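Putative isomerase (Streptomyces coelicolor A3, PDB 2OQH) probably catalyses the dehydration of D-glucarate to 5-dehydro-4-deoxy-D-glucarate, as a member of the enolase superfamily. Local coordinates at residues T6-W11 with R62-L67; V35-T40 with E45-T50; V167-T172 with V179-A184; A184-L189 with E215-E220; P257-N262 with F290-N295. All coordinates share one frame; numbering follows the deposited sequence.

Contact 1 of 5, residues T6-W11 with R62-L67; sequences TDVDVW and RMAPDL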
# COMPACT_ATOMS: atom_id res chain seq x y z
N THR A 6 19.53 19.35 9.02
CA THR A 6 20.28 20.38 8.31
C THR A 6 19.78 20.57 6.89
O THR A 6 19.77 21.70 6.37
CB THR A 6 21.78 20.03 8.24
OG1 THR A 6 21.94 18.69 7.77
CG2 THR A 6 22.43 20.18 9.61
N ASP A 7 19.35 19.49 6.26
CA ASP A 7 18.88 19.58 4.88
C ASP A 7 17.76 18.60 4.55
O ASP A 7 17.69 17.50 5.09
CB ASP A 7 20.04 19.33 3.91
CG ASP A 7 21.19 20.30 4.11
OD1 ASP A 7 21.08 21.47 3.68
OD2 ASP A 7 22.20 19.89 4.71
N VAL A 8 16.90 19.03 3.62
CA VAL A 8 15.78 18.23 3.13
C VAL A 8 15.83 18.37 1.62
O VAL A 8 15.50 19.43 1.08
CB VAL A 8 14.42 18.77 3.62
CG1 VAL A 8 13.30 17.87 3.10
CG2 VAL A 8 14.39 18.83 5.14
N ASP A 9 16.27 17.32 0.93
CA ASP A 9 16.37 17.35 -0.52
C ASP A 9 15.36 16.43 -1.18
O ASP A 9 15.11 15.31 -0.71
CB ASP A 9 17.79 16.98 -0.94
CG ASP A 9 18.80 18.01 -0.48
OD1 ASP A 9 18.69 19.17 -0.94
OD2 ASP A 9 19.69 17.67 0.32
N VAL A 10 14.79 16.89 -2.29
CA VAL A 10 13.77 16.12 -2.98
C VAL A 10 14.09 15.87 -4.45
O VAL A 10 14.51 16.77 -5.17
CB VAL A 10 12.40 16.85 -2.90
CG1 VAL A 10 11.28 15.90 -3.30
CG2 VAL A 10 12.19 17.40 -1.50
N TRP A 11 13.90 14.62 -4.87
CA TRP A 11 14.14 14.23 -6.26
C TRP A 11 12.88 13.55 -6.77
O TRP A 11 12.16 12.92 -6.00
CB TRP A 11 15.27 13.20 -6.36
CG TRP A 11 16.66 13.68 -6.04
CD1 TRP A 11 17.58 14.19 -6.91
CD2 TRP A 11 17.30 13.64 -4.76
NE1 TRP A 11 18.76 14.46 -6.25
CE2 TRP A 11 18.61 14.13 -4.92
CE3 TRP A 11 16.89 13.23 -3.48
CZ2 TRP A 11 19.52 14.22 -3.86
CZ3 TRP A 11 17.80 13.32 -2.42
CH2 TRP A 11 19.09 13.81 -2.62
N ARG A 62 7.86 22.87 -0.13
CA ARG A 62 7.20 23.98 0.56
C ARG A 62 7.18 23.73 2.07
O ARG A 62 6.94 24.65 2.85
CB ARG A 62 5.77 24.19 0.03
CG ARG A 62 5.71 24.90 -1.33
CD ARG A 62 4.29 25.31 -1.73
NE ARG A 62 4.26 26.14 -2.94
CZ ARG A 62 3.16 26.67 -3.48
NH1 ARG A 62 1.97 26.47 -2.92
NH2 ARG A 62 3.25 27.41 -4.58
N MSE A 63 7.45 22.48 2.48
CA MSE A 63 7.46 22.13 3.90
C MSE A 63 8.89 22.08 4.45
O MSE A 63 9.10 22.20 5.66
CB MSE A 63 6.78 20.77 4.15
CG MSE A 63 5.29 20.69 3.83
SE MSE A 63 4.47 19.01 4.48
CE MSE A 63 5.54 17.75 3.46
N ALA A 64 9.85 21.90 3.55
CA ALA A 64 11.27 21.81 3.90
C ALA A 64 11.80 22.90 4.83
O ALA A 64 12.44 22.60 5.84
CB ALA A 64 12.11 21.78 2.62
N PRO A 65 11.55 24.17 4.50
CA PRO A 65 12.05 25.23 5.38
C PRO A 65 11.61 25.06 6.84
O PRO A 65 12.35 25.40 7.76
CB PRO A 65 11.47 26.50 4.76
CG PRO A 65 11.36 26.15 3.30
CD PRO A 65 10.83 24.74 3.35
N ASP A 66 10.41 24.52 7.03
CA ASP A 66 9.88 24.32 8.38
C ASP A 66 10.56 23.19 9.17
O ASP A 66 10.39 23.11 10.39
CB ASP A 66 8.36 24.05 8.32
CG ASP A 66 7.55 25.30 7.97
OD1 ASP A 66 7.74 26.36 8.62
OD2 ASP A 66 6.70 25.22 7.05
N LEU A 67 11.32 22.33 8.50
CA LEU A 67 12.00 21.22 9.17
C LEU A 67 13.45 21.50 9.55
O LEU A 67 14.03 20.78 10.37
CB LEU A 67 11.98 19.96 8.30
CG LEU A 67 10.65 19.23 8.10
CD1 LEU A 67 10.64 18.57 6.73
CD2 LEU A 67 10.46 18.22 9.21
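With chi1 at -179°, Val8 sets CG1 anti to its backbone N and leaves CG2 anti to the carbonyl carbon, and this splits the two methyls between two partners. CG1 and the branch carbon CB both face the methyl of Ala64, with Val8 CB to Ala64 CB at 3.9 Å. CG2 turns to Leu67 instead. The first torsion of Leu67 (-71°) places its CG beside the backbone N, and from there Leu67 CD1 comes to 4.1 Å from Val8 CG2, the two side chains crossing at about a right angle. Leu67 CB lies equally far from that same methyl. The contact is thus one valine laid over an alanine and a leucine, purely apolar and small, burying 127 Å² in all. A backbone bond from Leu67 N to Ala64 O, 2.9 Å long, closes the turn between them, and both residues direct CB toward the strand. Beyond them, Leu67 also rests on Val100 of helix 85-112, while Val8 touches Val36 of the adjoining strand. Thr6 and Asp7 both pair with Arg39, a classic beta bulge just ahead of Val8. The arrangement joins edge strand 5-15 to the turn that leaves helix 54-63, packing of the sheet against that turn in the N-terminal capping domain of the mandelate racemase/muconate lactonizing enzyme family.

Contact 2 of 5, residues V35-T40 with E45-T50; sequences VVRVRT and EGWGET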
# COMPACT_ATOMS: atom_id res chain seq x y z
N VAL A 35 11.46 11.01 -4.14
CA VAL A 35 12.37 10.54 -3.09
C VAL A 35 12.86 11.72 -2.26
O VAL A 35 13.17 12.79 -2.79
CB VAL A 35 13.60 9.83 -3.69
CG1 VAL A 35 14.46 9.26 -2.57
CG2 VAL A 35 13.15 8.72 -4.63
N VAL A 36 12.92 11.52 -0.95
CA VAL A 36 13.35 12.58 -0.04
C VAL A 36 14.50 12.12 0.85
O VAL A 36 14.56 10.96 1.24
CB VAL A 36 12.17 13.01 0.87
CG1 VAL A 36 12.64 14.06 1.88
CG2 VAL A 36 11.03 13.54 0.02
N ARG A 37 15.43 13.03 1.13
CA ARG A 37 16.56 12.73 2.01
C ARG A 37 16.61 13.76 3.13
O ARG A 37 16.62 14.96 2.87
CB ARG A 37 17.91 12.76 1.26
CG ARG A 37 19.12 12.54 2.20
CD ARG A 37 20.47 12.67 1.48
NE ARG A 37 20.67 14.01 0.95
CZ ARG A 37 21.52 14.33 -0.03
NH1 ARG A 37 22.28 13.40 -0.59
NH2 ARG A 37 21.59 15.58 -0.45
N VAL A 38 16.64 13.28 4.36
CA VAL A 38 16.72 14.18 5.49
C VAL A 38 18.12 14.09 6.08
O VAL A 38 18.55 13.03 6.53
CB VAL A 38 15.67 13.82 6.57
CG1 VAL A 38 15.89 14.67 7.82
CG2 VAL A 38 14.27 14.05 6.02
N ARG A 39 18.84 15.21 6.05
CA ARG A 39 20.21 15.26 6.57
C ARG A 39 20.28 15.88 7.97
O ARG A 39 19.67 16.92 8.22
CB ARG A 39 21.09 16.05 5.61
CG ARG A 39 22.53 16.19 6.07
CD ARG A 39 23.26 17.22 5.23
NE ARG A 39 23.27 16.88 3.81
CZ ARG A 39 23.82 15.77 3.31
NH1 ARG A 39 24.39 14.90 4.12
NH2 ARG A 39 23.83 15.56 2.00
N THR A 40 21.02 15.26 8.87
CA THR A 40 21.15 15.77 10.24
C THR A 40 22.58 16.19 10.58
O THR A 40 23.54 15.60 10.08
CB THR A 40 20.70 14.71 11.27
OG1 THR A 40 21.65 13.63 11.29
CG2 THR A 40 19.32 14.15 10.90
N GLU A 45 21.66 10.31 7.80
CA GLU A 45 20.73 10.65 6.71
C GLU A 45 19.56 9.68 6.67
O GLU A 45 19.73 8.48 6.87
CB GLU A 45 21.44 10.61 5.36
CG GLU A 45 22.52 11.67 5.18
CD GLU A 45 23.17 11.65 3.80
OE1 GLU A 45 23.93 12.59 3.50
OE2 GLU A 45 22.93 10.70 3.02
N GLY A 46 18.37 10.20 6.39
CA GLY A 46 17.19 9.35 6.29
C GLY A 46 16.58 9.46 4.91
O GLY A 46 16.57 10.55 4.32
N TRP A 47 16.07 8.35 4.37
CA TRP A 47 15.47 8.35 3.05
C TRP A 47 14.01 7.94 3.06
O TRP A 47 13.60 7.09 3.86
CB TRP A 47 16.23 7.42 2.10
CG TRP A 47 17.62 7.88 1.82
CD1 TRP A 47 18.72 7.67 2.60
CD2 TRP A 47 18.05 8.67 0.71
NE1 TRP A 47 19.82 8.29 2.04
CE2 TRP A 47 19.43 8.91 0.88
CE3 TRP A 47 17.40 9.21 -0.41
CZ2 TRP A 47 20.18 9.67 -0.04
CZ3 TRP A 47 18.15 9.96 -1.33
CH2 TRP A 47 19.52 10.18 -1.13
N GLY A 48 13.24 8.54 2.16
CA GLY A 48 11.83 8.22 2.05
C GLY A 48 11.43 8.26 0.60
O GLY A 48 12.03 8.97 -0.21
N GLU A 49 10.40 7.49 0.25
CA GLU A 49 9.92 7.43 -1.11
C GLU A 49 8.40 7.46 -1.06
O GLU A 49 7.79 6.82 -0.20
CB GLU A 49 10.37 6.13 -1.78
CG GLU A 49 9.81 5.90 -3.17
CD GLU A 49 9.60 4.42 -3.48
OE1 GLU A 49 10.44 3.59 -3.06
OE2 GLU A 49 8.60 4.09 -4.14
N THR A 50 7.79 8.21 -1.97
CA THR A 50 6.34 8.30 -1.98
C THR A 50 5.85 8.38 -3.43
O THR A 50 6.65 8.40 -4.36
CB THR A 50 5.86 9.51 -1.16
OG1 THR A 50 4.45 9.39 -0.91
CG2 THR A 50 6.13 10.82 -1.88
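Trp47 has one face of its indole covered by the aliphatic stem of Arg37: CB stands 3.8 Å from the centroid of the six-membered ring, only 8° off its normal, a CH-pi contact. The two side chains run side by side in the same direction, and CG and CD continue over the rim, with Arg37 CD 3.4 Å from Trp47 CZ2. At the ring edge, in its plane, Val35 CG1 meets Trp47 CE3 at 3.6 Å. Past the ring the Arg37 chain bends (chi3 63°), and its guanidinium forms a salt bridge with Asp9 of strand 5-15. Glu45 OE1 instead forms a salt bridge with Arg39, the carboxylate and guanidinium planes 66° apart; its modelled distance to Arg39 NH1, 2.4 Å, is too short to be trusted, so the exact geometry is doubtful. Val36 and Val38 point to the other face, where helix 85-112 packs. Their hydrogen-bonded partners Gly48 and Gly46 add no side chain there, and four backbone bonds join the two pairs. The bond from Val36 N to Gly48 O, for instance, is 2.8 Å long. The remaining partners, Val35 with Glu49, Arg37 with Trp47 and Arg39 with Glu45, are non-hydrogen-bonded pairs. Together these pairs form the antiparallel beta hairpin of strands 31-40 and 45-51, part of the three-stranded sheet of the enolase-type N-terminal domain.

Contact 3 of 5, residues V167-T172 with V179-A184; sequences VKLKGT and VAILRA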
# COMPACT_ATOMS: atom_id res chain seq x y z
N VAL A 167 -4.80 -14.09 -4.52
CA VAL A 167 -4.97 -13.54 -5.86
C VAL A 167 -6.05 -12.47 -5.83
O VAL A 167 -7.07 -12.63 -5.15
CB VAL A 167 -5.39 -14.63 -6.88
CG1 VAL A 167 -5.69 -13.98 -8.22
CG2 VAL A 167 -4.29 -15.67 -7.03
N LYS A 168 -5.84 -11.40 -6.56
CA LYS A 168 -6.81 -10.32 -6.60
C LYS A 168 -7.13 -9.90 -8.03
O LYS A 168 -6.24 -9.62 -8.82
CB LYS A 168 -6.27 -9.13 -5.80
CG LYS A 168 -7.07 -7.85 -5.90
CD LYS A 168 -6.49 -6.84 -4.92
CE LYS A 168 -6.98 -5.44 -5.18
NZ LYS A 168 -6.42 -4.90 -6.44
N LEU A 169 -8.42 -9.88 -8.35
CA LEU A 169 -8.87 -9.49 -9.69
C LEU A 169 -9.30 -8.03 -9.73
O LEU A 169 -10.06 -7.56 -8.89
CB LEU A 169 -10.05 -10.36 -10.14
CG LEU A 169 -10.74 -9.91 -11.43
CD1 LEU A 169 -9.81 -10.10 -12.63
CD2 LEU A 169 -12.01 -10.72 -11.62
N LYS A 170 -8.80 -7.30 -10.73
CA LYS A 170 -9.18 -5.90 -10.90
C LYS A 170 -10.53 -5.91 -11.61
O LYS A 170 -10.61 -6.23 -12.79
CB LYS A 170 -8.14 -5.17 -11.74
CG LYS A 170 -8.43 -3.70 -11.96
CD LYS A 170 -7.32 -3.02 -12.75
CE LYS A 170 -7.54 -1.52 -12.87
NZ LYS A 170 -8.79 -1.19 -13.63
N GLY A 171 -11.58 -5.59 -10.87
CA GLY A 171 -12.91 -5.58 -11.46
C GLY A 171 -13.11 -4.44 -12.43
O GLY A 171 -12.31 -3.51 -12.48
N THR A 172 -14.19 -4.51 -13.19
CA THR A 172 -14.52 -3.49 -14.18
C THR A 172 -16.00 -3.14 -14.05
O THR A 172 -16.70 -3.68 -13.19
CB THR A 172 -14.31 -4.01 -15.60
OG1 THR A 172 -15.29 -5.03 -15.87
CG2 THR A 172 -12.92 -4.59 -15.77
N VAL A 179 -17.74 -11.45 -12.37
CA VAL A 179 -18.26 -12.63 -11.68
C VAL A 179 -17.90 -13.90 -12.45
O VAL A 179 -17.50 -14.90 -11.85
CB VAL A 179 -19.80 -12.54 -11.52
CG1 VAL A 179 -20.32 -13.77 -10.80
CG2 VAL A 179 -20.17 -11.27 -10.76
N ALA A 180 -18.04 -13.86 -13.77
CA ALA A 180 -17.73 -15.02 -14.62
C ALA A 180 -16.27 -15.40 -14.43
O ALA A 180 -15.93 -16.58 -14.32
CB ALA A 180 -18.01 -14.69 -16.08
N ILE A 181 -15.40 -14.40 -14.40
CA ILE A 181 -13.97 -14.62 -14.23
C ILE A 181 -13.66 -15.25 -12.88
O ILE A 181 -12.94 -16.24 -12.80
CB ILE A 181 -13.19 -13.29 -14.34
CG1 ILE A 181 -13.25 -12.78 -15.77
CG2 ILE A 181 -11.75 -13.48 -13.89
CD1 ILE A 181 -12.65 -11.42 -15.95
N LEU A 182 -14.21 -14.66 -11.82
CA LEU A 182 -13.98 -15.17 -10.47
C LEU A 182 -14.41 -16.63 -10.31
O LEU A 182 -13.74 -17.40 -9.63
CB LEU A 182 -14.68 -14.28 -9.45
CG LEU A 182 -14.13 -12.85 -9.39
CD1 LEU A 182 -15.05 -11.95 -8.57
CD2 LEU A 182 -12.72 -12.87 -8.80
N ARG A 183 -15.52 -17.00 -10.94
CA ARG A 183 -16.01 -18.38 -10.85
C ARG A 183 -14.98 -19.32 -11.46
O ARG A 183 -14.67 -20.37 -10.89
CB ARG A 183 -17.34 -18.53 -11.58
CG ARG A 183 -18.53 -17.96 -10.84
CD ARG A 183 -19.76 -17.88 -11.71
NE ARG A 183 -20.93 -17.46 -10.95
CZ ARG A 183 -22.06 -17.03 -11.49
NH1 ARG A 183 -22.19 -16.97 -12.81
NH2 ARG A 183 -23.07 -16.66 -10.70
N ALA A 184 -14.45 -18.93 -12.61
CA ALA A 184 -13.45 -19.73 -13.32
C ALA A 184 -12.17 -19.83 -12.50
O ALA A 184 -11.62 -20.92 -12.32
CB ALA A 184 -13.15 -19.10 -14.67
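Leu169 buries 82 Å² against the helix, more than Ile181 (33 Å²) and Leu182 (30 Å²) together, and the contact is essentially this one leucine set between two consecutive helical residues. Its CD2 methyl does most of the touching. Leu169 CD2 lies 3.6 Å from Ile181 CG2 and equally far from Leu182 CD2, whereas the second methyl, CD1, approaches only Ile181 CG2, at 4.1 Å. The partners present themselves differently. Ile181 directs its CB at the strand, and because its CG1 lies beside the backbone N (chi1 -68°), it is the CG2 branch, anti to that N, that meets the leucine; the two side chains cross at about a right angle. Leu182 leaves the helix more to one flank, but its CD2 swings back far enough to reach Leu169 CB at 3.9 Å as well. All three residues are buried and every contact is apolar. Met151 of helix 147-162 touches both Leu169 and Ile181, and Leu214 of helix 204-214 touches Leu182, so flanking helices extend the same layer. This is the interior packing of a beta-alpha-beta unit, strand 166-170, helix 175-188 and strand 193-197, in the TIM-barrel domain of the enolase superfamily.

Contact 4 of 5, residues A184-L189 with E215-E220; sequences AVREAL and EELDLE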
# COMPACT_ATOMS: atom_id res chain seq x y z
N ALA A 184 -14.45 -18.93 -12.61
CA ALA A 184 -13.45 -19.73 -13.32
C ALA A 184 -12.17 -19.83 -12.50
O ALA A 184 -11.62 -20.92 -12.32
CB ALA A 184 -13.15 -19.10 -14.67
N VAL A 185 -11.70 -18.70 -11.99
CA VAL A 185 -10.50 -18.70 -11.18
C VAL A 185 -10.65 -19.58 -9.95
O VAL A 185 -9.77 -20.39 -9.65
CB VAL A 185 -10.10 -17.27 -10.75
CG1 VAL A 185 -8.90 -17.31 -9.81
CG2 VAL A 185 -9.77 -16.45 -11.97
N ARG A 186 -11.77 -19.44 -9.25
CA ARG A 186 -12.03 -20.24 -8.05
C ARG A 186 -12.09 -21.73 -8.37
O ARG A 186 -11.56 -22.55 -7.62
CB ARG A 186 -13.34 -19.82 -7.38
CG ARG A 186 -13.79 -20.76 -6.27
CD ARG A 186 -12.74 -20.87 -5.18
NE ARG A 186 -12.74 -19.71 -4.28
CZ ARG A 186 -11.69 -19.33 -3.56
NH1 ARG A 186 -10.55 -20.00 -3.62
NH2 ARG A 186 -11.80 -18.28 -2.74
N GLU A 187 -12.74 -22.08 -9.47
CA GLU A 187 -12.85 -23.49 -9.85
C GLU A 187 -11.45 -24.05 -10.13
O GLU A 187 -11.17 -25.21 -9.81
CB GLU A 187 -13.73 -23.66 -11.09
CG GLU A 187 -14.34 -25.06 -11.23
CD GLU A 187 -15.17 -25.21 -12.50
OE1 GLU A 187 -14.57 -25.41 -13.58
OE2 GLU A 187 -16.42 -25.13 -12.42
N ALA A 188 -10.58 -23.22 -10.69
CA ALA A 188 -9.21 -23.64 -11.02
C ALA A 188 -8.24 -23.57 -9.84
O ALA A 188 -7.20 -24.24 -9.85
CB ALA A 188 -8.67 -22.81 -12.17
N LEU A 189 -8.57 -22.76 -8.84
CA LEU A 189 -7.74 -22.59 -7.65
C LEU A 189 -8.63 -22.65 -6.41
O LEU A 189 -8.96 -21.62 -5.81
CB LEU A 189 -7.00 -21.24 -7.70
CG LEU A 189 -5.97 -21.10 -8.83
CD1 LEU A 189 -5.48 -19.66 -8.93
CD2 LEU A 189 -4.83 -22.04 -8.56
N GLU A 215 -21.01 -15.00 -3.31
CA GLU A 215 -20.98 -15.64 -1.99
C GLU A 215 -20.57 -17.11 -2.05
O GLU A 215 -19.94 -17.61 -1.13
CB GLU A 215 -22.35 -15.53 -1.31
CG GLU A 215 -22.87 -14.12 -1.17
CD GLU A 215 -24.15 -14.04 -0.36
OE1 GLU A 215 -25.01 -14.95 -0.49
OE2 GLU A 215 -24.31 -13.07 0.40
N GLU A 216 -20.93 -17.81 -3.12
CA GLU A 216 -20.59 -19.23 -3.23
C GLU A 216 -19.11 -19.49 -3.50
O GLU A 216 -18.66 -20.64 -3.48
CB GLU A 216 -21.45 -19.90 -4.31
CG GLU A 216 -21.25 -19.32 -5.69
CD GLU A 216 -22.06 -20.05 -6.75
OE1 GLU A 216 -21.91 -19.71 -7.95
OE2 GLU A 216 -22.85 -20.96 -6.40
N LEU A 217 -18.33 -18.43 -3.73
CA LEU A 217 -16.90 -18.56 -4.01
C LEU A 217 -16.03 -18.33 -2.77
O LEU A 217 -14.80 -18.48 -2.82
CB LEU A 217 -16.50 -17.57 -5.12
CG LEU A 217 -17.35 -17.63 -6.40
CD1 LEU A 217 -16.87 -16.60 -7.40
CD2 LEU A 217 -17.28 -19.03 -7.01
N ASP A 218 -16.66 -17.97 -1.66
CA ASP A 218 -15.97 -17.71 -0.40
C ASP A 218 -14.70 -16.87 -0.55
O ASP A 218 -13.60 -17.30 -0.20
CB ASP A 218 -15.65 -19.03 0.31
CG ASP A 218 -15.09 -18.82 1.70
OD1 ASP A 218 -15.57 -17.91 2.42
OD2 ASP A 218 -14.17 -19.57 2.09
N LEU A 219 -14.86 -15.65 -1.06
CA LEU A 219 -13.74 -14.75 -1.26
C LEU A 219 -13.23 -14.21 0.07
O LEU A 219 -14.01 -14.04 1.01
CB LEU A 219 -14.17 -13.57 -2.13
CG LEU A 219 -14.91 -13.86 -3.43
CD1 LEU A 219 -15.41 -12.55 -4.04
CD2 LEU A 219 -13.98 -14.58 -4.40
N GLU A 220 -11.94 -13.93 0.15
CA GLU A 220 -11.39 -13.37 1.38
C GLU A 220 -12.13 -12.06 1.63
O GLU A 220 -12.52 -11.76 2.75
CB GLU A 220 -9.88 -13.13 1.24
CG GLU A 220 -9.28 -12.46 2.45
CD GLU A 220 -7.76 -12.46 2.41
OE1 GLU A 220 -7.21 -12.59 1.30
OE2 GLU A 220 -7.14 -12.32 3.49
O HOH W 1 -10.69 -16.84 -0.47
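Arg186 meets Leu217 first through its aliphatic base: CB and CG each lie 4.0 Å from Leu217 CD2, the two side chains running antiparallel alongside one another. The chain then bends twice, at chi2 (58°) and chi3 (78°), which folds the guanidinium back to the loop backbone. Arg186 CD is 3.9 Å from Leu217 O, and NE donates to that oxygen over 2.8 Å, in the carbonyl plane and on a lone pair, although the N-H...O angle of 139° makes the bond clearly bent. Arg186 NH2 adds a weak second bond to Leu217 O, so two N-H groups share one acceptor. At the edge of the guanidinium, in its plane, a water accepts from NH2 at 2.9 Å and donates to Asp218 O, carrying the contact one residue further. On the other arm Arg186 NH1 reaches Leu189 O, 3.2 Å away, beyond the end of its own helix, and Val192 O. With both arms engaged, rotation of the planar group is restricted. The arginine thereby links the C-terminal turn of helix 175-188 to the loop between helix 204-214 and strand 221-223, while its side chain also touches Leu194 on strand 193-197.

Contact 5 of 5, residues P257-N262 with F290-N295; sequences PAMRLN and FGLGMN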
# COMPACT_ATOMS: atom_id res chain seq x y z
N PRO A 257 -17.56 7.76 11.51
CA PRO A 257 -18.78 7.63 10.70
C PRO A 257 -18.91 6.23 10.09
O PRO A 257 -19.99 5.64 10.10
CB PRO A 257 -18.60 8.72 9.65
CG PRO A 257 -17.82 9.77 10.38
CD PRO A 257 -16.78 8.94 11.09
N ALA A 258 -17.82 5.70 9.55
CA ALA A 258 -17.85 4.37 8.94
C ALA A 258 -18.25 3.29 9.95
O ALA A 258 -18.97 2.35 9.61
CB ALA A 258 -16.49 4.03 8.33
N MSE A 259 -17.79 3.43 11.18
CA MSE A 259 -18.13 2.45 12.20
C MSE A 259 -19.59 2.58 12.60
O MSE A 259 -20.30 1.58 12.70
CB MSE A 259 -17.24 2.63 13.44
CG MSE A 259 -15.76 2.39 13.18
SE MSE A 259 -15.43 0.57 12.61
CE MSE A 259 -15.48 0.82 10.69
N ARG A 260 -20.06 3.80 12.82
CA ARG A 260 -21.45 3.98 13.22
C ARG A 260 -22.43 3.53 12.15
O ARG A 260 -23.55 3.11 12.45
CB ARG A 260 -21.73 5.44 13.59
CG ARG A 260 -21.16 5.85 14.92
CD ARG A 260 -21.76 7.18 15.38
NE ARG A 260 -21.08 7.70 16.56
CZ ARG A 260 -21.12 7.14 17.76
NH1 ARG A 260 -21.82 6.03 17.98
NH2 ARG A 260 -20.43 7.68 18.75
N LEU A 261 -22.02 3.61 10.89
CA LEU A 261 -22.87 3.20 9.78
C LEU A 261 -22.60 1.77 9.33
O LEU A 261 -23.21 1.30 8.37
CB LEU A 261 -22.70 4.16 8.60
CG LEU A 261 -23.11 5.62 8.85
CD1 LEU A 261 -22.89 6.43 7.59
CD2 LEU A 261 -24.56 5.70 9.28
N ASN A 262 -21.69 1.08 10.02
CA ASN A 262 -21.34 -0.31 9.70
C ASN A 262 -21.03 -0.49 8.22
O ASN A 262 -21.57 -1.39 7.58
CB ASN A 262 -22.49 -1.23 10.10
CG ASN A 262 -22.74 -1.22 11.59
OD1 ASN A 262 -21.89 -1.63 12.37
ND2 ASN A 262 -23.91 -0.75 11.98
N PHE A 290 -12.21 -2.39 17.00
CA PHE A 290 -13.51 -2.56 16.38
C PHE A 290 -13.71 -3.88 15.66
O PHE A 290 -14.65 -4.02 14.88
CB PHE A 290 -13.78 -1.40 15.44
CG PHE A 290 -14.23 -0.15 16.15
CD1 PHE A 290 -15.58 0.06 16.41
CD2 PHE A 290 -13.30 0.78 16.60
CE1 PHE A 290 -16.01 1.19 17.14
CE2 PHE A 290 -13.72 1.92 17.32
CZ PHE A 290 -15.08 2.11 17.58
N GLY A 291 -12.84 -4.83 15.93
CA GLY A 291 -12.95 -6.13 15.30
C GLY A 291 -12.95 -6.08 13.78
O GLY A 291 -13.75 -6.75 13.13
N LEU A 292 -12.06 -5.28 13.22
CA LEU A 292 -11.95 -5.18 11.77
C LEU A 292 -10.69 -5.88 11.31
O LEU A 292 -9.70 -5.91 12.02
CB LEU A 292 -11.86 -3.71 11.34
CG LEU A 292 -12.95 -2.72 11.73
CD1 LEU A 292 -12.59 -1.36 11.15
CD2 LEU A 292 -14.31 -3.21 11.21
N GLY A 293 -10.74 -6.45 10.11
CA GLY A 293 -9.55 -7.06 9.57
C GLY A 293 -8.75 -5.88 9.02
O GLY A 293 -9.29 -4.78 8.92
N MSE A 294 -7.48 -6.09 8.70
CA MSE A 294 -6.66 -5.03 8.14
C MSE A 294 -5.61 -5.63 7.21
O MSE A 294 -5.17 -6.76 7.40
CB MSE A 294 -5.94 -4.23 9.24
CG MSE A 294 -5.05 -3.11 8.69
SE MSE A 294 -3.98 -2.15 10.01
CE MSE A 294 -3.52 -0.61 8.94
N ASN A 295 -5.22 -4.86 6.20
CA ASN A 295 -4.20 -5.30 5.26
C ASN A 295 -3.59 -4.01 4.75
O ASN A 295 -4.03 -2.93 5.12
CB ASN A 295 -4.86 -6.08 4.11
CG ASN A 295 -3.89 -7.01 3.39
OD1 ASN A 295 -2.75 -7.22 3.84
ND2 ASN A 295 -4.34 -7.58 2.28
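The Phe290 ring carries the side chain of Met259, here selenomethionine, over one face: CG lies 4.1 Å from the ring centroid and 14° off its normal, a CH-pi contact displaced toward the rim at CD1 and CE1. The selenium sits further along, 4.3 Å from the same centroid but 36° off the normal. It is therefore an oblique Met-aromatic contact, with its close approach at the base of the ring, where Met259 SE is 3.8 Å from Phe290 CG. The ring of Phe255 also meets that of Phe290, their planes at about 70°. Met259 arrives over the ring through successive bends, CG lying beside the backbone N and the chain turning again at chi2, after which its terminal methyl turns away to Leu292. There the side chains meet tip to tip, Met259 CE standing 3.6 Å from Leu292 CD1, and the selenium is almost as close to that methyl. Met259 thus bridges two residues flanking Gly291, whose positive phi belongs to the Schellman motif that ends helix 277-289. Asn262 plays the equivalent part after helix 252-260. The contact lies at the surface of the barrel, joining the last turn of helix 252-260 to the turn between helix 277-289 and strand 293-296, with Leu292 also resting on Ile267 of strand 266-269.

From the N terminus, contact 1 closes the first long loop, bringing the strand at 6-11 back to the turn after helix 54-63. Contact 2, the hairpin 35-40/45-50, is nested inside it; the two touch through neighbouring strands, where Trp11 packs on Trp47 and Arg37. The other three follow in series in the barrel domain. Contacts 3 and 4 share Ala184 and helix 175-188, the first fixing it inward to its strand, the second onward to the loop before strand 221-223; Leu217 packs on Leu182 between them. Contact 5 closes a separate loop further along, tying the end of helix 252-260 to the turn before strand 293-296, its centre about 25 Å from those of contacts 3 and 4.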